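Local coordinates for protein O-methyltransferase, SAM-dependent (Legionella pneumophila subsp. pneumophila, PDB 3R3H) that probably transfers a methyl group from S-adenosylmethionine to an oxygen of an acceptor molecule, at residues 37-42 with 67-72. Sequence-based numbering, arbitrary orientation.
Sequences MELANM and LGTFTG
L39 and M42, on a short helix-like turn, lean against T69 and T71 in the loop that leaves the first strand of a Rossmann-like methyltransferase domain. Strand 63-68 is an interior strand of the sheet, between 87-92 and 137-143; the strand order 3-2-1-4-5-7-6 marks the class I fold, and LGTFTG, which runs from the end of this strand into the loop, is consistent with the glycine-rich motif I, which in this family usually borders the S-adenosylmethionine site.

Van der Waals packing centres on L39. Its two methyl branches are split over the loop backbone: CD2 rests 3.5 Å from T69 O, whereas CD1 lies 3.6 Å from F70 O. CD1 also meets T71 CG2 at 3.8 Å, the two side chains running past each other in opposite directions. T71 CG2 stands anti to its own carbonyl carbon, and OG1 (chi1 52°) makes a weak hydrogen bond with Y73 N, just past G72 at the N-cap position of helix 73-80. L39 additionally touches N94, and Q43 packs on T71 and F70.

No hydrogen bond joins the two segments; the turn 37-42 is held internally by weak hydrogen bonds, from A40 N to M37 O and from M42 N to L39 O, with N41 ND2 reaching weakly to E38 O. On the other segment, F70 points its CB away from the turn, and its ring folds back so that G68 C sits over the ring centre, 3.9 Å above the plane. F70 N is hydrogen-bonded to D92 OD2, which ties the loop to the end of the neighbouring strand 87-92.

M42 meets T69 nearly at a right angle: its chain bends at chi2 (-105°) and chi3 and wraps the threonine hydroxyl, with M42 CG 3.4 Å from T69 OG1.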
loop_
_atom_site.group_PDB
_atom_site.type_symbol
_atom_site.label_atom_id
_atom_site.label_comp_id
_atom_site.label_asym_id
_atom_site.label_seq_id
_atom_site.Cartn_x
_atom_site.Cartn_y
_atom_site.Cartn_z
ATOM N N MET A 37 2.249 -17.097 -22.442
ATOM C CA MET A 37 0.849 -17.425 -22.175
ATOM C C MET A 37 0.033 -16.124 -22.107
ATOM O O MET A 37 0.483 -15.132 -21.538
ATOM C CB MET A 37 0.787 -18.168 -20.832
ATOM C CG MET A 37 -0.177 -19.346 -20.721
ATOM S SD MET A 37 0.342 -20.474 -19.371
ATOM C CE MET A 37 -1.116 -21.537 -19.172
ATOM N N GLU A 38 -1.162 -16.128 -22.690
ATOM C CA GLU A 38 -2.025 -14.941 -22.682
ATOM C C GLU A 38 -2.583 -14.666 -21.286
ATOM O O GLU A 38 -3.042 -13.560 -20.993
ATOM C CB GLU A 38 -3.168 -15.116 -23.689
ATOM C CG GLU A 38 -2.670 -15.220 -25.120
ATOM C CD GLU A 38 -1.755 -14.060 -25.486
ATOM O OE1 GLU A 38 -2.262 -12.925 -25.599
ATOM O OE2 GLU A 38 -0.532 -14.277 -25.644
ATOM N N LEU A 39 -2.520 -15.693 -20.436
ATOM C CA LEU A 39 -2.988 -15.654 -19.044
ATOM C C LEU A 39 -2.120 -14.717 -18.196
ATOM O O LEU A 39 -2.607 -14.098 -17.250
ATOM C CB LEU A 39 -2.937 -17.065 -18.429
ATOM C CG LEU A 39 -4.161 -17.703 -17.760
ATOM C CD1 LEU A 39 -3.700 -18.978 -17.061
ATOM C CD2 LEU A 39 -4.810 -16.759 -16.757
ATOM N N ALA A 40 -0.834 -14.629 -18.539
ATOM C CA ALA A 40 0.124 -13.786 -17.824
ATOM C C ALA A 40 -0.339 -12.337 -17.599
ATOM O O ALA A 40 0.104 -11.671 -16.658
ATOM C CB ALA A 40 1.469 -13.807 -18.564
ATOM N N ASN A 41 -1.231 -11.861 -18.469
ATOM C CA ASN A 41 -1.777 -10.504 -18.383
ATOM C C ASN A 41 -2.731 -10.318 -17.209
ATOM O O ASN A 41 -2.679 -9.288 -16.540
ATOM C CB ASN A 41 -2.505 -10.125 -19.679
ATOM C CG ASN A 41 -1.555 -9.864 -20.838
ATOM O OD1 ASN A 41 -0.622 -9.060 -20.728
ATOM N ND2 ASN A 41 -1.802 -10.531 -21.967
ATOM N N MET A 42 -3.601 -11.298 -16.966
ATOM C CA MET A 42 -4.544 -11.209 -15.850
ATOM C C MET A 42 -3.797 -11.429 -14.539
ATOM O O MET A 42 -4.360 -11.299 -13.446
ATOM C CB MET A 42 -5.660 -12.259 -15.962
ATOM C CG MET A 42 -5.612 -13.158 -17.194
ATOM S SD MET A 42 -6.851 -12.727 -18.441
ATOM C CE MET A 42 -8.251 -13.718 -17.948
ATOM N N LEU A 67 -9.475 -14.780 -5.653
ATOM C CA LEU A 67 -10.370 -15.206 -6.735
ATOM C C LEU A 67 -9.846 -14.628 -8.030
ATOM O O LEU A 67 -9.272 -13.531 -8.034
ATOM C CB LEU A 67 -11.778 -14.654 -6.561
ATOM C CG LEU A 67 -12.529 -14.541 -5.238
ATOM C CD1 LEU A 67 -11.825 -13.610 -4.255
ATOM C CD2 LEU A 67 -13.906 -13.980 -5.570
ATOM N N GLY A 68 -10.057 -15.338 -9.132
ATOM C CA GLY A 68 -9.568 -14.820 -10.394
ATOM C C GLY A 68 -9.244 -15.906 -11.385
ATOM O O GLY A 68 -9.608 -17.067 -11.200
ATOM N N THR A 69 -8.589 -15.512 -12.466
ATOM C CA THR A 69 -8.181 -16.450 -13.501
ATOM C C THR A 69 -6.657 -16.425 -13.320
ATOM O O THR A 69 -5.956 -15.486 -13.752
ATOM C CB THR A 69 -8.613 -15.974 -14.909
ATOM O OG1 THR A 69 -7.848 -14.824 -15.289
ATOM C CG2 THR A 69 -10.088 -15.602 -14.906
ATOM N N PHE A 70 -6.168 -17.475 -12.658
ATOM C CA PHE A 70 -4.765 -17.595 -12.290
ATOM C C PHE A 70 -3.843 -18.586 -12.973
ATOM O O PHE A 70 -4.268 -19.583 -13.576
ATOM C CB PHE A 70 -4.679 -17.893 -10.803
ATOM C CG PHE A 70 -5.439 -16.938 -9.940
ATOM C CD1 PHE A 70 -5.129 -15.577 -9.942
ATOM C CD2 PHE A 70 -6.405 -17.411 -9.052
ATOM C CE1 PHE A 70 -5.758 -14.703 -9.066
ATOM C CE2 PHE A 70 -7.049 -16.549 -8.162
ATOM C CZ PHE A 70 -6.722 -15.190 -8.168
ATOM N N THR A 71 -2.553 -18.285 -12.821
ATOM C CA THR A 71 -1.466 -19.134 -13.297
ATOM C C THR A 71 -1.005 -19.866 -12.016
ATOM O O THR A 71 -0.406 -20.951 -12.081
ATOM C CB THR A 71 -0.265 -18.316 -13.873
ATOM O OG1 THR A 71 0.163 -17.322 -12.924
ATOM C CG2 THR A 71 -0.650 -17.673 -15.205
ATOM N N GLY A 72 -1.315 -19.268 -10.860
ATOM C CA GLY A 72 -0.942 -19.856 -9.591
ATOM C C GLY A 72 0.214 -19.113 -8.958
ATOM O O GLY A 72 0.750 -19.539 -7.935
#